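Local coordinates for transcriptional regulator, GntR family (Ralstonia eutropha, PDB 3IHU), which probably binds DNA as a transcription factor of the GntR family, pairing a winged helix-turn-helix domain with an all-helical FCD domain, at residues V115-E129 and Q180-L194. Numbering follows the deposited sequence.
Sequences VQALRASVQALVAAE and QMRLDDYRRIATAVL
In the helical bundle of the FCD domain, helices 112-130 and 179-195 lie side by side, and the register pairs V115 with L194, L118 with A190, V122 with R187, L125 with L183 and E129 with Q180. The axes of segments 115-129 and 180-194 run nearly antiparallel (166°) and come within 10.3 Å, a spacing filled largely by leucine and valine side chains. L194 fills one end. Its two methyls divide the work: CD2 rests on L118 CD2 at 3.8 Å and also meets V115, while CD1 sits over the centre of the R119 guanidinium, 3.3 Å from CZ. R119 runs extended from CG to NE, and a turn at chi4 (-74°) sets the guanidinium face against the leucine methyl; its NH1 donates to a water that also binds T191 OG1, a polar link at the margin of an apolar seam.

Farther along, the small A190 admits a valine: V122 CG2 stands 3.6 Å from A190 CB, whereas CG1 crosses toward R187 CG. R187 bends at chi3 (88°), which brings one guanidinium face to V126 CG2, a methyl offset toward the rim of the group and 3.7 Å from NH1. Both arginines thus lay a guanidinium face on a methyl group at the exposed flank. L183, with CG anti to the backbone N (chi1 170°), sends CD1 to within 3.6 Å of L125 CB and CD2 against the aliphatic part of E129. On the inner flank L125 CD1 reaches Y186 CD2 at 4.0 Å; the tyrosine hydroxyl accepts from R182 NH2, and its ring also meets H208 of helix 198-219. The L118 side chain also touches L148 of helix 134-152. The arrangement, leucine, valine and alanine between the helices with arginines along the exposed flank, is that of two antiparallel neighbours in an all-helical bundle, here the FCD domain.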
# COMPACT_ATOMS: atom_id res chain seq x y z
N VAL A 115 -9.63 17.11 -5.90
CA VAL A 115 -10.64 17.01 -4.85
C VAL A 115 -11.77 16.05 -5.28
O VAL A 115 -12.15 15.17 -4.51
CB VAL A 115 -11.19 18.38 -4.49
CG1 VAL A 115 -12.48 18.29 -3.63
CG2 VAL A 115 -10.12 19.18 -3.79
N GLN A 116 -12.22 16.20 -6.53
CA GLN A 116 -13.24 15.32 -7.11
C GLN A 116 -12.79 13.90 -7.19
O GLN A 116 -13.55 12.98 -6.87
CB GLN A 116 -13.64 15.77 -8.53
CG GLN A 116 -14.47 17.04 -8.54
CD GLN A 116 -15.02 17.38 -9.94
OE1 GLN A 116 -14.80 16.66 -10.92
NE2 GLN A 116 -15.73 18.50 -10.01
N ALA A 117 -11.55 13.69 -7.62
CA ALA A 117 -10.92 12.37 -7.58
C ALA A 117 -10.86 11.84 -6.16
O ALA A 117 -11.16 10.69 -5.92
CB ALA A 117 -9.52 12.43 -8.20
N LEU A 118 -10.51 12.66 -5.19
CA LEU A 118 -10.33 12.18 -3.82
C LEU A 118 -11.69 11.77 -3.24
O LEU A 118 -11.87 10.67 -2.70
CB LEU A 118 -9.57 13.21 -2.93
CG LEU A 118 -9.13 12.61 -1.61
CD1 LEU A 118 -7.89 11.67 -1.88
CD2 LEU A 118 -8.87 13.70 -0.55
N ARG A 119 -12.69 12.63 -3.42
CA ARG A 119 -14.07 12.35 -2.99
C ARG A 119 -14.61 11.11 -3.68
O ARG A 119 -15.24 10.25 -3.05
CB ARG A 119 -14.96 13.59 -3.18
CG ARG A 119 -14.58 14.78 -2.22
CD ARG A 119 -15.61 15.95 -2.25
NE ARG A 119 -15.23 17.10 -1.42
CZ ARG A 119 -15.27 17.13 -0.08
NH1 ARG A 119 -15.69 16.07 0.64
NH2 ARG A 119 -14.91 18.23 0.56
N ALA A 120 -14.33 10.97 -4.97
CA ALA A 120 -14.78 9.78 -5.68
C ALA A 120 -14.12 8.52 -5.13
O ALA A 120 -14.79 7.48 -4.94
CB ALA A 120 -14.52 9.92 -7.19
N SER A 121 -12.80 8.59 -4.85
CA SER A 121 -12.10 7.45 -4.37
C SER A 121 -12.71 7.05 -3.06
O SER A 121 -12.86 5.85 -2.79
CB SER A 121 -10.57 7.70 -4.22
OG SER A 121 -10.30 8.57 -3.13
N VAL A 122 -13.09 8.03 -2.23
CA VAL A 122 -13.71 7.70 -0.93
C VAL A 122 -15.06 6.99 -1.12
O VAL A 122 -15.32 5.96 -0.46
CB VAL A 122 -13.82 8.93 0.04
CG1 VAL A 122 -14.56 8.58 1.38
CG2 VAL A 122 -12.44 9.40 0.38
N GLN A 123 -15.92 7.48 -2.02
CA GLN A 123 -17.21 6.85 -2.32
C GLN A 123 -17.01 5.38 -2.69
O GLN A 123 -17.72 4.48 -2.22
CB GLN A 123 -17.92 7.60 -3.47
CG GLN A 123 -18.28 9.09 -3.10
CD GLN A 123 -18.54 9.98 -4.31
OE1 GLN A 123 -18.04 11.11 -4.39
NE2 GLN A 123 -19.33 9.49 -5.25
N ALA A 124 -16.01 5.14 -3.54
CA ALA A 124 -15.69 3.75 -3.97
C ALA A 124 -15.21 2.84 -2.81
O ALA A 124 -15.47 1.63 -2.81
CB ALA A 124 -14.62 3.76 -5.10
N LEU A 125 -14.44 3.39 -1.87
CA LEU A 125 -14.09 2.63 -0.68
C LEU A 125 -15.34 2.24 0.12
O LEU A 125 -15.47 1.06 0.54
CB LEU A 125 -13.11 3.41 0.24
CG LEU A 125 -11.71 3.49 -0.34
CD1 LEU A 125 -10.96 4.67 0.29
CD2 LEU A 125 -10.96 2.13 -0.22
N VAL A 126 -16.25 3.19 0.33
CA VAL A 126 -17.47 2.96 1.11
C VAL A 126 -18.34 1.84 0.45
O VAL A 126 -18.79 0.92 1.12
CB VAL A 126 -18.34 4.24 1.27
CG1 VAL A 126 -19.72 3.87 1.89
CG2 VAL A 126 -17.62 5.28 2.15
N ALA A 127 -18.51 1.94 -0.87
CA ALA A 127 -19.24 0.94 -1.63
C ALA A 127 -18.56 -0.42 -1.60
O ALA A 127 -19.23 -1.45 -1.44
CB ALA A 127 -19.43 1.41 -3.07
N ALA A 128 -17.23 -0.48 -1.74
CA ALA A 128 -16.57 -1.78 -1.68
C ALA A 128 -16.70 -2.40 -0.29
O ALA A 128 -16.87 -3.64 -0.18
CB ALA A 128 -15.11 -1.70 -2.10
N GLU A 129 -16.59 -1.59 0.76
CA GLU A 129 -16.65 -2.10 2.14
C GLU A 129 -18.01 -2.73 2.42
O GLU A 129 -18.10 -3.83 2.97
CB GLU A 129 -16.40 -1.01 3.14
CG GLU A 129 -16.20 -1.49 4.59
CD GLU A 129 -17.48 -1.88 5.33
OE1 GLU A 129 -18.54 -1.22 5.12
OE2 GLU A 129 -17.43 -2.86 6.11
N GLN A 180 -13.57 -2.43 8.14
CA GLN A 180 -14.46 -1.43 8.75
C GLN A 180 -13.64 -0.29 9.34
O GLN A 180 -13.88 0.86 9.04
CB GLN A 180 -15.33 -2.06 9.82
CG GLN A 180 -16.22 -3.15 9.24
CD GLN A 180 -17.13 -3.84 10.25
OE1 GLN A 180 -16.89 -4.99 10.66
NE2 GLN A 180 -18.19 -3.16 10.61
N MSE A 181 -12.66 -0.61 10.19
CA MSE A 181 -11.84 0.38 10.88
C MSE A 181 -11.02 1.17 9.85
O MSE A 181 -10.86 2.39 9.94
CB MSE A 181 -10.91 -0.33 11.90
CG MSE A 181 -9.82 0.53 12.57
SE MSE A 181 -8.39 -0.57 13.36
CE MSE A 181 -7.41 -1.02 11.72
N ARG A 182 -10.47 0.45 8.88
CA ARG A 182 -9.62 1.11 7.89
C ARG A 182 -10.43 2.13 7.09
O ARG A 182 -9.96 3.21 6.79
CB ARG A 182 -8.90 0.08 7.00
CG ARG A 182 -7.95 -0.83 7.81
CD ARG A 182 -7.49 -2.08 7.01
NE ARG A 182 -7.06 -1.66 5.68
CZ ARG A 182 -7.29 -2.31 4.55
NH1 ARG A 182 -7.95 -3.46 4.54
NH2 ARG A 182 -6.88 -1.78 3.42
N LEU A 183 -11.64 1.78 6.71
CA LEU A 183 -12.47 2.70 5.92
C LEU A 183 -12.73 4.00 6.70
O LEU A 183 -12.61 5.12 6.16
CB LEU A 183 -13.80 2.05 5.59
CG LEU A 183 -14.82 3.03 4.99
CD1 LEU A 183 -14.34 3.49 3.58
CD2 LEU A 183 -16.22 2.38 4.97
N ASP A 184 -13.07 3.87 7.98
CA ASP A 184 -13.25 5.05 8.83
C ASP A 184 -11.99 5.88 8.87
O ASP A 184 -12.03 7.10 8.77
CB ASP A 184 -13.60 4.72 10.26
CG ASP A 184 -14.07 5.94 11.00
OD1 ASP A 184 -15.08 6.50 10.55
OD2 ASP A 184 -13.38 6.41 11.93
N ASP A 185 -10.85 5.20 9.00
CA ASP A 185 -9.59 5.91 8.98
C ASP A 185 -9.36 6.71 7.67
O ASP A 185 -8.84 7.85 7.68
CB ASP A 185 -8.42 4.91 9.20
CG ASP A 185 -8.38 4.34 10.61
OD1 ASP A 185 -9.17 4.80 11.46
OD2 ASP A 185 -7.55 3.43 10.87
N TYR A 186 -9.67 6.08 6.54
CA TYR A 186 -9.45 6.70 5.27
C TYR A 186 -10.41 7.87 5.08
O TYR A 186 -10.06 8.87 4.47
CB TYR A 186 -9.65 5.72 4.11
CG TYR A 186 -8.76 4.51 4.06
CD1 TYR A 186 -7.43 4.59 4.43
CD2 TYR A 186 -9.23 3.30 3.59
CE1 TYR A 186 -6.61 3.50 4.36
CE2 TYR A 186 -8.40 2.19 3.53
CZ TYR A 186 -7.09 2.31 3.91
OH TYR A 186 -6.23 1.22 3.89
N ARG A 187 -11.63 7.72 5.57
CA ARG A 187 -12.56 8.81 5.57
C ARG A 187 -12.05 9.97 6.40
O ARG A 187 -12.19 11.09 5.96
CB ARG A 187 -13.92 8.36 6.07
CG ARG A 187 -14.55 7.42 5.10
CD ARG A 187 -15.80 6.77 5.70
NE ARG A 187 -16.90 7.64 5.42
CZ ARG A 187 -18.17 7.25 5.37
NH1 ARG A 187 -18.51 5.98 5.63
NH2 ARG A 187 -19.07 8.17 5.06
N ARG A 188 -11.47 9.72 7.58
CA ARG A 188 -10.94 10.83 8.39
C ARG A 188 -9.75 11.51 7.68
O ARG A 188 -9.60 12.75 7.76
CB ARG A 188 -10.53 10.36 9.82
CG ARG A 188 -11.72 9.90 10.69
CD ARG A 188 -11.35 8.96 11.88
NE ARG A 188 -12.49 8.82 12.79
CZ ARG A 188 -12.79 9.66 13.79
NH1 ARG A 188 -12.01 10.69 14.10
NH2 ARG A 188 -13.89 9.44 14.52
N ILE A 189 -8.89 10.72 7.03
CA ILE A 189 -7.78 11.28 6.27
C ILE A 189 -8.33 12.25 5.20
O ILE A 189 -7.89 13.38 5.13
CB ILE A 189 -6.86 10.23 5.60
CG1 ILE A 189 -6.06 9.45 6.65
CG2 ILE A 189 -5.92 10.93 4.58
CD1 ILE A 189 -5.42 8.15 6.16
N ALA A 190 -9.26 11.78 4.38
CA ALA A 190 -9.84 12.59 3.31
C ALA A 190 -10.42 13.89 3.87
O ALA A 190 -10.09 14.96 3.39
CB ALA A 190 -10.89 11.85 2.58
N THR A 191 -11.27 13.75 4.88
CA THR A 191 -11.87 14.92 5.51
C THR A 191 -10.81 15.92 6.03
O THR A 191 -10.93 17.13 5.80
CB THR A 191 -12.87 14.48 6.56
OG1 THR A 191 -13.93 13.73 5.91
CG2 THR A 191 -13.48 15.71 7.30
N ALA A 192 -9.71 15.42 6.62
CA ALA A 192 -8.67 16.30 7.15
C ALA A 192 -7.86 16.95 5.99
O ALA A 192 -7.56 18.17 5.98
CB ALA A 192 -7.75 15.53 8.12
N VAL A 193 -7.58 16.16 4.97
CA VAL A 193 -6.84 16.67 3.84
C VAL A 193 -7.61 17.78 3.16
O VAL A 193 -7.05 18.86 2.90
CB VAL A 193 -6.48 15.55 2.86
CG1 VAL A 193 -5.98 16.15 1.57
CG2 VAL A 193 -5.40 14.62 3.54
N LEU A 194 -8.89 17.50 2.87
CA LEU A 194 -9.72 18.45 2.15
C LEU A 194 -9.93 19.74 2.89
O LEU A 194 -10.19 20.71 2.27
CB LEU A 194 -11.06 17.81 1.78
CG LEU A 194 -10.85 16.71 0.77
CD1 LEU A 194 -12.18 16.06 0.39
CD2 LEU A 194 -10.12 17.30 -0.42
O HOH W 1 -15.34 15.22 3.80